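Local coordinates for XC6422 protein (Xanthomonas campestris, PDB 2FUK) that is a small alpha/beta-hydrolase without a lid, probably a serine hydrolase whose substrate is not established, at residues I138-P143 / G206-G211; A173-L178 / P185-M190. One frame throughout, in Å; residues are numbered along the deposited sequence.

Contact 1: residues I138-P143 / G206-G211; sequences ISIAPP and GALQHG
Strand 136-140 and helix 201-212 face each other here at the pair I138 and L208, whose CA atoms stand 8.3 Å apart, near enough for their side chains to meet. This is a strand-to-helix contact of the alpha/beta-hydrolase fold, with the C-terminal helix packed on one face of the central sheet, and it is wholly apolar. L208 does the work on the helix side: its CB points at the strand, and with CG anti to its carbonyl carbon (chi1 -73°) the isobutyl group extends from the helix, CD2 reaching farthest. On the strand, I138 and I140 both offer methyls to it, while S139 between them turns to the other face, where its OG accepts a hydrogen bond from W158 NE1. The I140 side chain sets off across the line to the helix, but its end swings nearer and CD1 comes within 4.2 Å of L208 CD2. A61 of helix 56-66 touches both I140 and L208, so this neighbouring helix shares the same buried layer, and I161 of the next strand also meets L208. The closer touch is at I138, where the branch methyl CG2, anti to the backbone N, lies 3.5 Å from L208 CD2.

Contact 2: residues A173-L178 / P185-M190; sequences AVYDWL and PTLVRM
Y175 and R189 lie one upon the other, the guanidinium flat on the phenol ring with centres 4.0 Å apart and planes at 24°, a cation-pi stack. The bend at chi3 (54°) turns the arginine chain to run along the ring from the hydroxyl end, bringing the guanidinium over the CE2 side: R189 CZ sits 3.4 Å from Y175 CE2, while R189 CD rides over the same ring as a CH-pi donor, 30° off its normal. Y175 OH and R189 NE are close but badly angled for a bond with each other. Both turn to D164 instead, the hydroxyl hydrogen-bonding OD2 and NE making a salt bridge to OD1, so one carboxylate helps hold the stacked pair. L187 comes at roughly a right angle to Y175, with L187 CD2 oblique to the ring and 4.0 Å from Y175 CD1. Through CD1, L187 also meets L178 CD1 at 4.1 Å. The other L178 methyl, CD2, rests 3.7 Å from CG of the P185 ring. Helix 173-178 and strand 186-190 run nearly antiparallel, their axes 11.6 Å apart, as expected within a beta-alpha-beta crossover, here strand 158-163, helix 171-178 and strand 186-190 of the alpha/beta-hydrolase sheet.

After laying down the strands from 11-17 to 112-118, the chain reaches strand 136-140 inside the sheet, opening the loop that contact 1 will close. It then adds strand 158-163, crosses through helix 171-178 and returns as strand 186-190, the outermost strand at this end within the chain; contact 2 closes the short connection between that helix and strand, inside the larger loop. Helix 201-212 follows and comes back to strand 136-140. The two contacts thus join helix 171-178 and helix 201-212 to opposite faces of one sheet. They also meet directly: P142 O packs against V174 CG2 at 3.4 Å, and A207 CB against V188 CG1 at 3.8 Å, linking each segment of contact 1 to contact 2.

Contact 1: residues I138-P143 / G206-G211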
loop_
_atom_site.group_PDB
_atom_site.type_symbol
_atom_site.label_atom_id
_atom_site.label_comp_id
_atom_site.label_asym_id
_atom_site.label_seq_id
_atom_site.Cartn_x
_atom_site.Cartn_y
_atom_site.Cartn_z
ATOM N N ILE A 138 -17.525 -0.510 8.716
ATOM C CA ILE A 138 -16.731 0.666 8.377
ATOM C C ILE A 138 -17.570 1.566 7.488
ATOM O O ILE A 138 -18.060 1.131 6.446
ATOM C CB ILE A 138 -15.446 0.277 7.623
ATOM C CG1 ILE A 138 -14.578 -0.613 8.510
ATOM C CG2 ILE A 138 -14.681 1.527 7.218
ATOM C CD1 ILE A 138 -13.531 -1.382 7.741
ATOM N N SER A 139 -17.752 2.815 7.913
ATOM C CA SER A 139 -18.541 3.774 7.147
ATOM C C SER A 139 -17.665 4.925 6.689
ATOM O O SER A 139 -17.144 5.666 7.511
ATOM C CB SER A 139 -19.679 4.340 8.003
ATOM O OG SER A 139 -20.457 3.304 8.567
ATOM N N ILE A 140 -17.505 5.065 5.381
ATOM C CA ILE A 140 -16.707 6.141 4.822
ATOM C C ILE A 140 -17.686 7.169 4.259
ATOM O O ILE A 140 -18.436 6.878 3.333
ATOM C CB ILE A 140 -15.790 5.618 3.699
ATOM C CG1 ILE A 140 -14.908 4.482 4.243
ATOM C CG2 ILE A 140 -14.938 6.758 3.159
ATOM C CD1 ILE A 140 -14.073 3.777 3.178
ATOM N N ALA A 141 -17.670 8.365 4.835
ATOM C CA ALA A 141 -18.556 9.444 4.425
ATOM C C ALA A 141 -20.033 9.053 4.495
ATOM O O ALA A 141 -20.760 9.155 3.499
ATOM C CB ALA A 141 -18.200 9.912 3.019
ATOM N N PRO A 142 -20.500 8.601 5.674
ATOM C CA PRO A 142 -21.914 8.221 5.784
ATOM C C PRO A 142 -22.713 9.460 5.424
ATOM O O PRO A 142 -22.522 10.513 6.017
ATOM C CB PRO A 142 -22.059 7.832 7.256
ATOM C CG PRO A 142 -21.005 8.672 7.938
ATOM C CD PRO A 142 -19.836 8.551 6.988
ATOM N N PRO A 143 -23.616 9.347 4.445
ATOM C CA PRO A 143 -24.427 10.482 4.007
ATOM C C PRO A 143 -25.503 10.987 4.956
ATOM O O PRO A 143 -26.680 10.985 4.609
ATOM C CB PRO A 143 -25.001 9.987 2.684
ATOM C CG PRO A 143 -25.221 8.540 2.964
ATOM C CD PRO A 143 -23.934 8.137 3.661
ATOM N N GLY A 206 -4.338 4.715 5.607
ATOM C CA GLY A 206 -3.787 4.735 6.950
ATOM C C GLY A 206 -4.840 4.826 8.038
ATOM O O GLY A 206 -4.749 4.148 9.063
ATOM N N ALA A 207 -5.844 5.670 7.817
ATOM C CA ALA A 207 -6.906 5.849 8.793
ATOM C C ALA A 207 -7.683 4.558 8.992
ATOM O O ALA A 207 -8.044 4.212 10.115
ATOM C CB ALA A 207 -7.846 6.962 8.350
ATOM N N LEU A 208 -7.943 3.851 7.897
ATOM C CA LEU A 208 -8.691 2.599 7.953
ATOM C C LEU A 208 -7.902 1.529 8.688
ATOM O O LEU A 208 -8.421 0.851 9.574
ATOM C CB LEU A 208 -9.006 2.103 6.538
ATOM C CG LEU A 208 -10.071 2.827 5.712
ATOM C CD1 LEU A 208 -9.973 2.380 4.255
ATOM C CD2 LEU A 208 -11.461 2.523 6.271
ATOM N N GLN A 209 -6.634 1.386 8.315
ATOM C CA GLN A 209 -5.789 0.374 8.924
ATOM C C GLN A 209 -5.564 0.624 10.408
ATOM O O GLN A 209 -5.669 -0.294 11.222
ATOM C CB GLN A 209 -4.466 0.273 8.156
ATOM C CG GLN A 209 -4.665 -0.398 6.803
ATOM C CD GLN A 209 -3.415 -0.498 5.948
ATOM O OE1 GLN A 209 -3.394 -1.242 4.969
ATOM N NE2 GLN A 209 -2.376 0.255 6.300
ATOM N N HIS A 210 -5.279 1.864 10.777
ATOM C CA HIS A 210 -5.070 2.149 12.188
ATOM C C HIS A 210 -6.376 2.005 12.957
ATOM O O HIS A 210 -6.383 1.576 14.117
ATOM C CB HIS A 210 -4.529 3.562 12.379
ATOM C CG HIS A 210 -4.267 3.905 13.809
ATOM N ND1 HIS A 210 -3.271 3.299 14.546
ATOM C CD2 HIS A 210 -4.898 4.755 14.654
ATOM C CE1 HIS A 210 -3.299 3.761 15.782
ATOM N NE2 HIS A 210 -4.278 4.646 15.874
ATOM N N GLY A 211 -7.484 2.357 12.311
ATOM C CA GLY A 211 -8.772 2.271 12.967
ATOM C C GLY A 211 -9.264 0.868 13.263
ATOM O O GLY A 211 -9.919 0.644 14.281
#

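Contact 2: residues A173-L178 / P185-M190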
loop_
_atom_site.group_PDB
_atom_site.type_symbol
_atom_site.label_atom_id
_atom_site.label_comp_id
_atom_site.label_asym_id
_atom_site.label_seq_id
_atom_site.Cartn_x
_atom_site.Cartn_y
_atom_site.Cartn_z
ATOM N N ALA A 173 -23.252 17.621 9.611
ATOM C CA ALA A 173 -24.466 16.809 9.711
ATOM C C ALA A 173 -24.101 15.436 10.278
ATOM O O ALA A 173 -24.857 14.840 11.050
ATOM C CB ALA A 173 -25.107 16.650 8.340
ATOM N N VAL A 174 -22.941 14.935 9.866
ATOM C CA VAL A 174 -22.455 13.649 10.340
ATOM C C VAL A 174 -22.150 13.758 11.831
ATOM O O VAL A 174 -22.602 12.940 12.633
ATOM C CB VAL A 174 -21.168 13.235 9.587
ATOM C CG1 VAL A 174 -20.588 11.953 10.187
ATOM C CG2 VAL A 174 -21.487 13.034 8.110
ATOM N N TYR A 175 -21.388 14.780 12.200
ATOM C CA TYR A 175 -21.020 14.961 13.599
ATOM C C TYR A 175 -22.241 15.204 14.488
ATOM O O TYR A 175 -22.313 14.678 15.607
ATOM C CB TYR A 175 -20.008 16.108 13.732
ATOM C CG TYR A 175 -18.839 15.999 12.775
ATOM C CD1 TYR A 175 -18.340 14.750 12.392
ATOM C CD2 TYR A 175 -18.248 17.138 12.225
ATOM C CE1 TYR A 175 -17.293 14.639 11.482
ATOM C CE2 TYR A 175 -17.193 17.038 11.311
ATOM C CZ TYR A 175 -16.724 15.782 10.944
ATOM O OH TYR A 175 -15.704 15.659 10.027
ATOM N N ASP A 176 -23.206 15.985 14.002
ATOM C CA ASP A 176 -24.405 16.265 14.791
ATOM C C ASP A 176 -25.173 14.976 15.068
ATOM O O ASP A 176 -25.832 14.846 16.093
ATOM C CB ASP A 176 -25.340 17.239 14.066
ATOM C CG ASP A 176 -24.839 18.677 14.075
ATOM O OD1 ASP A 176 -23.844 18.983 14.771
ATOM O OD2 ASP A 176 -25.460 19.516 13.379
ATOM N N TRP A 177 -25.092 14.033 14.133
ATOM C CA TRP A 177 -25.773 12.753 14.266
ATOM C C TRP A 177 -25.007 11.825 15.206
ATOM O O TRP A 177 -25.589 11.216 16.108
ATOM C CB TRP A 177 -25.930 12.114 12.874
ATOM C CG TRP A 177 -26.185 10.634 12.871
ATOM C CD1 TRP A 177 -27.190 9.968 13.508
ATOM C CD2 TRP A 177 -25.415 9.641 12.187
ATOM N NE1 TRP A 177 -27.093 8.617 13.265
ATOM C CE2 TRP A 177 -26.010 8.391 12.455
ATOM C CE3 TRP A 177 -24.276 9.688 11.372
ATOM C CZ2 TRP A 177 -25.505 7.192 11.935
ATOM C CZ3 TRP A 177 -23.773 8.495 10.853
ATOM C CH2 TRP A 177 -24.390 7.269 11.139
ATOM N N LEU A 178 -23.698 11.732 15.007
ATOM C CA LEU A 178 -22.873 10.863 15.834
ATOM C C LEU A 178 -22.851 11.257 17.305
ATOM O O LEU A 178 -22.747 10.392 18.177
ATOM C CB LEU A 178 -21.440 10.817 15.298
ATOM C CG LEU A 178 -21.260 10.081 13.965
ATOM C CD1 LEU A 178 -19.776 10.046 13.591
ATOM C CD2 LEU A 178 -21.822 8.664 14.075
ATOM N N PRO A 185 -19.206 5.539 17.537
ATOM C CA PRO A 185 -18.163 4.828 16.800
ATOM C C PRO A 185 -16.860 5.607 16.751
ATOM O O PRO A 185 -16.838 6.826 16.955
ATOM C CB PRO A 185 -18.772 4.672 15.411
ATOM C CG PRO A 185 -19.578 5.933 15.269
ATOM C CD PRO A 185 -20.262 6.017 16.623
ATOM N N THR A 186 -15.774 4.891 16.492
ATOM C CA THR A 186 -14.467 5.511 16.361
ATOM C C THR A 186 -14.643 6.453 15.172
ATOM O O THR A 186 -15.242 6.079 14.166
ATOM C CB THR A 186 -13.386 4.447 16.049
ATOM O OG1 THR A 186 -13.345 3.481 17.108
ATOM C CG2 THR A 186 -12.027 5.088 15.905
ATOM N N LEU A 187 -14.152 7.679 15.299
ATOM C CA LEU A 187 -14.290 8.660 14.235
ATOM C C LEU A 187 -12.952 9.267 13.830
ATOM O O LEU A 187 -12.169 9.687 14.673
ATOM C CB LEU A 187 -15.231 9.787 14.682
ATOM C CG LEU A 187 -15.325 10.996 13.742
ATOM C CD1 LEU A 187 -15.895 10.561 12.402
ATOM C CD2 LEU A 187 -16.194 12.074 14.373
ATOM N N VAL A 188 -12.684 9.292 12.532
ATOM C CA VAL A 188 -11.462 9.902 12.039
ATOM C C VAL A 188 -11.883 11.027 11.108
ATOM O O VAL A 188 -12.524 10.792 10.084
ATOM C CB VAL A 188 -10.578 8.907 11.255
ATOM C CG1 VAL A 188 -9.424 9.653 10.581
ATOM C CG2 VAL A 188 -10.028 7.858 12.192
ATOM N N ARG A 189 -11.571 12.253 11.508
ATOM C CA ARG A 189 -11.883 13.424 10.708
ATOM C C ARG A 189 -10.608 13.766 9.947
ATOM O O ARG A 189 -9.559 14.008 10.549
ATOM C CB ARG A 189 -12.309 14.585 11.610
ATOM C CG ARG A 189 -13.653 14.353 12.274
ATOM C CD ARG A 189 -14.032 15.483 13.221
ATOM N NE ARG A 189 -13.986 16.787 12.569
ATOM C CZ ARG A 189 -14.488 17.899 13.095
ATOM N NH1 ARG A 189 -15.079 17.864 14.287
ATOM N NH2 ARG A 189 -14.397 19.044 12.435
ATOM N N MET A 190 -10.699 13.759 8.623
ATOM C CA MET A 190 -9.550 14.048 7.786
ATOM C C MET A 190 -9.620 15.493 7.306
ATOM O O MET A 190 -10.518 15.875 6.561
ATOM C CB MET A 190 -9.508 13.059 6.611
ATOM C CG MET A 190 -9.320 11.601 7.061
ATOM S SD MET A 190 -9.219 10.416 5.696
ATOM C CE MET A 190 -7.941 11.268 4.730
#